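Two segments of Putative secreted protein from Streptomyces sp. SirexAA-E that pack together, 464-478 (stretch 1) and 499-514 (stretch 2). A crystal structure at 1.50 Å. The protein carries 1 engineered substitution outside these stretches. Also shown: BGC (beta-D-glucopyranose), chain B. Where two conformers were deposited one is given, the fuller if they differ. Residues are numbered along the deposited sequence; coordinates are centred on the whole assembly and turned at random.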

# COMPACT_ATOMS: atom_id res chain seq x y z
N PRO A 464 -9.70 12.99 22.39
CA PRO A 464 -9.69 14.14 23.31
C PRO A 464 -9.39 13.77 24.76
O PRO A 464 -8.86 14.60 25.51
CB PRO A 464 -11.11 14.70 23.18
CG PRO A 464 -11.94 13.57 22.68
CD PRO A 464 -11.03 12.74 21.81
N ASP A 465 -9.73 12.54 25.15
CA ASP A 465 -9.51 12.10 26.52
C ASP A 465 -9.61 10.58 26.58
O ASP A 465 -9.92 9.92 25.58
CB ASP A 465 -10.51 12.77 27.49
CG ASP A 465 -11.97 12.60 27.06
OD1 ASP A 465 -12.75 13.56 27.28
OD2 ASP A 465 -12.35 11.54 26.53
N GLN A 466 -9.32 10.03 27.76
CA GLN A 466 -9.34 8.58 27.95
C GLN A 466 -10.72 7.98 27.66
O GLN A 466 -10.82 6.93 27.03
CB GLN A 466 -8.90 8.24 29.37
CG GLN A 466 -8.53 6.79 29.55
CD GLN A 466 -7.28 6.43 28.77
OE1 GLN A 466 -6.23 7.05 28.94
NE2 GLN A 466 -7.39 5.43 27.87
N ALA A 467 -11.77 8.65 28.13
CA ALA A 467 -13.13 8.16 27.95
C ALA A 467 -13.50 7.96 26.48
O ALA A 467 -14.30 7.07 26.15
CB ALA A 467 -14.12 9.11 28.60
N ALA A 468 -12.92 8.78 25.62
CA ALA A 468 -13.26 8.77 24.19
C ALA A 468 -12.84 7.48 23.51
O ALA A 468 -13.37 7.14 22.45
CB ALA A 468 -12.63 9.96 23.49
N ILE A 469 -11.89 6.76 24.10
CA ILE A 469 -11.45 5.50 23.50
C ILE A 469 -11.65 4.32 24.45
O ILE A 469 -11.04 3.27 24.28
CB ILE A 469 -9.96 5.57 23.05
CG1 ILE A 469 -9.02 5.91 24.22
CG2 ILE A 469 -9.81 6.56 21.89
CD1 ILE A 469 -7.54 5.86 23.85
N GLN A 470 -12.51 4.48 25.45
CA GLN A 470 -12.79 3.37 26.35
C GLN A 470 -13.49 2.25 25.58
O GLN A 470 -14.42 2.49 24.81
CB GLN A 470 -13.64 3.82 27.54
CG GLN A 470 -13.77 2.77 28.64
CD GLN A 470 -12.48 2.55 29.43
OE1 GLN A 470 -11.65 3.45 29.57
NE2 GLN A 470 -12.31 1.34 29.95
N ASN A 471 -13.01 1.03 25.80
CA ASN A 471 -13.43 -0.15 25.05
C ASN A 471 -13.86 -1.24 26.03
O ASN A 471 -13.11 -2.17 26.29
CB ASN A 471 -12.27 -0.61 24.16
CG ASN A 471 -12.54 -1.93 23.44
OD1 ASN A 471 -13.68 -2.34 23.26
ND2 ASN A 471 -11.46 -2.59 23.02
N GLY A 472 -15.05 -1.11 26.59
CA GLY A 472 -15.45 -2.00 27.67
C GLY A 472 -14.54 -1.75 28.86
O GLY A 472 -14.44 -0.62 29.33
N ASP A 473 -13.85 -2.78 29.33
CA ASP A 473 -12.92 -2.64 30.44
C ASP A 473 -11.49 -2.43 29.96
O ASP A 473 -10.54 -2.50 30.75
CB ASP A 473 -12.98 -3.88 31.34
CG ASP A 473 -14.34 -4.05 32.00
OD1 ASP A 473 -14.90 -3.05 32.48
OD2 ASP A 473 -14.84 -5.20 32.02
N ILE A 474 -11.33 -2.18 28.67
CA ILE A 474 -10.00 -1.97 28.09
C ILE A 474 -9.81 -0.49 27.74
O ILE A 474 -10.71 0.14 27.18
CB ILE A 474 -9.80 -2.86 26.84
CG1 ILE A 474 -9.88 -4.34 27.24
CG2 ILE A 474 -8.47 -2.56 26.13
CD1 ILE A 474 -9.91 -5.27 26.07
N LYS A 475 -8.63 0.05 28.08
CA LYS A 475 -8.27 1.40 27.66
C LYS A 475 -7.82 1.39 26.21
O LYS A 475 -6.78 0.84 25.88
CB LYS A 475 -7.17 1.97 28.55
CG LYS A 475 -7.57 2.21 29.99
CD LYS A 475 -6.38 2.77 30.74
CE LYS A 475 -6.51 2.62 32.25
NZ LYS A 475 -5.19 2.89 32.89
N GLY A 476 -8.61 2.01 25.34
CA GLY A 476 -8.26 2.04 23.93
C GLY A 476 -8.71 0.80 23.16
O GLY A 476 -9.11 -0.21 23.74
N TYR A 477 -8.64 0.92 21.84
CA TYR A 477 -8.93 -0.17 20.92
C TYR A 477 -7.64 -0.63 20.29
O TYR A 477 -6.88 0.19 19.78
CB TYR A 477 -9.89 0.30 19.82
CG TYR A 477 -11.28 0.64 20.31
CD1 TYR A 477 -11.55 1.86 20.92
CD2 TYR A 477 -12.33 -0.26 20.14
CE1 TYR A 477 -12.83 2.16 21.37
CE2 TYR A 477 -13.60 0.03 20.58
CZ TYR A 477 -13.85 1.24 21.19
OH TYR A 477 -15.13 1.51 21.61
N ALA A 478 -7.37 -1.94 20.32
CA ALA A 478 -6.18 -2.47 19.66
C ALA A 478 -6.03 -1.97 18.22
O ALA A 478 -7.01 -1.78 17.50
CB ALA A 478 -6.20 -4.00 19.67
N TYR A 499 0.82 8.72 19.38
CA TYR A 499 1.19 10.12 19.44
C TYR A 499 -0.08 10.88 19.80
O TYR A 499 -0.70 11.54 18.97
CB TYR A 499 1.79 10.58 18.11
CG TYR A 499 2.23 12.03 18.03
CD1 TYR A 499 3.30 12.50 18.78
CD2 TYR A 499 1.59 12.91 17.16
CE1 TYR A 499 3.71 13.83 18.69
CE2 TYR A 499 1.99 14.23 17.06
CZ TYR A 499 3.04 14.69 17.82
OH TYR A 499 3.42 16.00 17.69
N PHE A 500 -0.48 10.74 21.06
CA PHE A 500 -1.67 11.40 21.55
C PHE A 500 -1.34 12.86 21.85
O PHE A 500 -1.15 13.24 23.00
CB PHE A 500 -2.22 10.67 22.79
CG PHE A 500 -2.79 9.30 22.50
CD1 PHE A 500 -4.05 9.18 21.93
CD2 PHE A 500 -2.08 8.15 22.81
CE1 PHE A 500 -4.60 7.91 21.66
CE2 PHE A 500 -2.62 6.88 22.55
CZ PHE A 500 -3.88 6.77 21.97
N ASN A 501 -1.25 13.68 20.81
CA ASN A 501 -0.75 15.03 21.02
C ASN A 501 -1.82 15.98 21.54
O ASN A 501 -1.50 16.96 22.20
CB ASN A 501 -0.09 15.59 19.73
CG ASN A 501 -1.08 15.79 18.59
OD1 ASN A 501 -2.10 15.12 18.50
ND2 ASN A 501 -0.75 16.72 17.69
N VAL A 502 -3.09 15.67 21.28
CA VAL A 502 -4.17 16.46 21.85
C VAL A 502 -4.25 16.24 23.37
O VAL A 502 -4.43 17.19 24.13
CB VAL A 502 -5.53 16.13 21.19
CG1 VAL A 502 -6.69 16.77 21.96
CG2 VAL A 502 -5.54 16.59 19.73
N ASN A 503 -4.08 15.00 23.81
CA ASN A 503 -4.08 14.69 25.24
C ASN A 503 -3.03 13.64 25.58
O ASN A 503 -3.30 12.43 25.57
CB ASN A 503 -5.47 14.22 25.69
CG ASN A 503 -5.60 14.16 27.21
OD1 ASN A 503 -4.62 14.02 27.93
ND2 ASN A 503 -6.84 14.28 27.69
N PRO A 504 -1.81 14.09 25.88
CA PRO A 504 -0.70 13.15 26.08
C PRO A 504 -0.76 12.39 27.41
O PRO A 504 0.14 11.59 27.67
CB PRO A 504 0.55 14.04 26.01
CG PRO A 504 0.06 15.40 26.37
CD PRO A 504 -1.34 15.49 25.82
N ASP A 505 -1.79 12.61 28.21
CA ASP A 505 -1.97 11.81 29.42
C ASP A 505 -2.66 10.47 29.15
O ASP A 505 -2.77 9.62 30.03
CB ASP A 505 -2.76 12.58 30.47
CG ASP A 505 -2.03 13.79 30.97
OD1 ASP A 505 -0.78 13.77 30.96
OD2 ASP A 505 -2.69 14.77 31.37
N ILE A 506 -3.13 10.30 27.91
CA ILE A 506 -3.84 9.08 27.53
C ILE A 506 -2.96 7.83 27.60
O ILE A 506 -1.74 7.89 27.41
CB ILE A 506 -4.45 9.26 26.11
CG1 ILE A 506 -5.69 10.16 26.22
CG2 ILE A 506 -4.83 7.93 25.44
CD1 ILE A 506 -6.29 10.58 24.90
N ARG A 507 -3.60 6.72 27.94
CA ARG A 507 -2.98 5.40 27.92
C ARG A 507 -3.68 4.49 26.91
O ARG A 507 -4.92 4.46 26.84
CB ARG A 507 -3.04 4.76 29.31
CG ARG A 507 -2.15 5.46 30.32
CD ARG A 507 -0.69 5.39 29.90
NE ARG A 507 0.21 6.03 30.86
CZ ARG A 507 0.72 7.26 30.72
NH1 ARG A 507 0.43 8.00 29.66
NH2 ARG A 507 1.54 7.73 31.66
N GLN A 508 -2.88 3.76 26.15
CA GLN A 508 -3.36 2.76 25.20
C GLN A 508 -3.00 1.41 25.79
O GLN A 508 -1.83 1.14 26.01
CB GLN A 508 -2.70 2.97 23.83
CG GLN A 508 -2.99 1.88 22.79
CD GLN A 508 -4.35 2.04 22.12
OE1 GLN A 508 -4.91 3.14 22.05
NE2 GLN A 508 -4.89 0.94 21.62
N GLN A 509 -3.99 0.57 26.11
CA GLN A 509 -3.65 -0.65 26.85
C GLN A 509 -2.68 -1.55 26.07
O GLN A 509 -1.73 -2.09 26.65
CB GLN A 509 -4.91 -1.44 27.20
CG GLN A 509 -4.70 -2.50 28.25
CD GLN A 509 -5.97 -2.81 29.03
OE1 GLN A 509 -6.76 -1.92 29.35
NE2 GLN A 509 -6.18 -4.07 29.34
N HIS A 510 -2.89 -1.68 24.77
CA HIS A 510 -2.03 -2.52 23.95
C HIS A 510 -2.13 -2.17 22.47
O HIS A 510 -3.08 -1.50 22.04
CB HIS A 510 -2.39 -4.00 24.14
CG HIS A 510 -3.86 -4.28 24.09
ND1 HIS A 510 -4.52 -4.98 25.08
CD2 HIS A 510 -4.81 -3.93 23.19
CE1 HIS A 510 -5.81 -5.07 24.77
NE2 HIS A 510 -6.01 -4.44 23.63
N GLY A 511 -1.14 -2.60 21.70
CA GLY A 511 -1.21 -2.47 20.25
C GLY A 511 -2.00 -3.62 19.64
O GLY A 511 -2.65 -3.46 18.60
N PHE A 512 -1.94 -4.78 20.29
CA PHE A 512 -2.46 -6.04 19.75
C PHE A 512 -3.34 -6.74 20.77
O PHE A 512 -3.07 -6.68 21.96
CB PHE A 512 -1.29 -6.93 19.33
CG PHE A 512 -0.35 -6.25 18.39
CD1 PHE A 512 0.68 -5.46 18.87
CD2 PHE A 512 -0.53 -6.36 17.02
CE1 PHE A 512 1.53 -4.79 17.99
CE2 PHE A 512 0.32 -5.71 16.14
CZ PHE A 512 1.35 -4.92 16.63
N GLN A 513 -4.39 -7.40 20.29
CA GLN A 513 -5.29 -8.15 21.16
C GLN A 513 -5.66 -9.44 20.45
O GLN A 513 -6.02 -9.42 19.27
CB GLN A 513 -6.56 -7.33 21.49
CG GLN A 513 -7.51 -8.05 22.45
CD GLN A 513 -8.85 -7.34 22.64
OE1 GLN A 513 -9.28 -6.55 21.80
NE2 GLN A 513 -9.51 -7.63 23.75
N ALA A 514 -5.55 -10.57 21.16
CA ALA A 514 -5.80 -11.87 20.55
C ALA A 514 -6.12 -12.91 21.61
O ALA A 514 -5.73 -12.75 22.77
CB ALA A 514 -4.59 -12.32 19.72
C2 BGC B . 6.13 9.67 12.73
C3 BGC B . 4.92 10.48 12.30
C4 BGC B . 4.36 11.24 13.49
C5 BGC B . 5.46 12.06 14.14
C6 BGC B . 4.91 12.82 15.34
C1 BGC B . 7.13 10.51 13.51
O2 BGC B . 6.77 9.17 11.57
O3 BGC B . 3.98 9.51 11.79
O4 BGC B . 3.28 12.05 13.06
O5 BGC B . 6.49 11.19 14.57
O6 BGC B . 5.94 13.63 15.88
O HOH W 1 -5.10 8.36 31.05
O HOH W 2 -8.56 -4.66 31.00
O HOH W 3 -7.99 -1.23 31.95
O HOH W 4 -5.86 -1.07 23.93
O HOH W 5 -7.60 3.51 21.07
O HOH W 6 -8.48 -3.87 22.29

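Both stretches are mostly loop and turn, with short strand segments. In the first, a 3-10 segment at Ala467 and Ala468 leads into a hairpin whose strands, 470-471 and 474-475, are joined by a type II' turn from Asn471 to Ile474. The turn is closed in both directions, Asn471 N to Ile474 O at 2.8 Å and Ile474 N to Asn471 O at 3.0 Å, and Gly472 sits in it at a positive phi of 65°, a value that favours glycine. In the second, a type I turn from Asn503 to Ile506, closed by Ile506 N to Asn503 O at 3.2 Å, precedes the strand residues Arg507 and Gln508. The backbones approach most closely where Lys475 lies near Gln509, Gly476 near Gln508 and Ala478 near Gly511, with CA atoms 5.0 to 5.1 Å apart.

Just one direct hydrogen bond across the contact joins backbone to backbone, from Gln509 N to Lys475 O at 2.8 Å. Side-chain amides supply the others, and they suit the task because a primary amide carries both a hydrogen-bond donor, NH2, and an acceptor, the carbonyl oxygen. Gln466 uses both: its OE1 accepts from Arg507 N and its NE2 donates to Arg507 O, each at 2.8 Å, so that one side chain grips both polar backbone groups of a strand residue, much as a neighbouring strand might. Gln509, from the other stretch, pairs side chain with backbone: its OE1 accepts from Lys475 N at 3.0 Å, while its own N donates to Lys475 O; together these bonds pair the two residues. Asn503 uses ND2 to reach Pro464 O at 3.0 Å, while its OD1 accepts from Asp505 N at 3.2 Å within its own turn.

Gln508 starts out pointing away, yet its chain folds back (chi1 t, chi2 p) so that NE2 donates to Tyr477 O at 2.8 Å and to His510 O at 3.1 Å. Its OE1 explains part of the need for Gly476: a CB there would lie 2.7 Å from Gln508 OE1, a clash, and at these backbone angles it would also jam against the preceding carbonyl.

Apolar groups fill the space between these polar links. Buried Ile469 directs CD1 to Ile506 CG2 at 3.8 Å and to Phe500 CE1 at 4.2 Å, a small hydrocarbon cluster. The small side chain of Ala478 fits a confined site, its CB 3.8 Å from both His510 CD2 and Gln513 CB. Ile474 lays CG2 3.9 Å from His510 CE1.

Water completes the seam. Water 1 donates to Gln466 OE1 at 2.7 Å and Asp505 O at 2.8 Å; water 4 links Lys475 O, at 2.9 Å, with His510 N, at 3.1 Å. Water 6 accepts from Ala478 N at 3.0 Å and donates to Gln513 OE1 at 2.8 Å, and also bonds His510 NE2 at 2.9 Å. In all, the contact buries 828 Å², counting both sides.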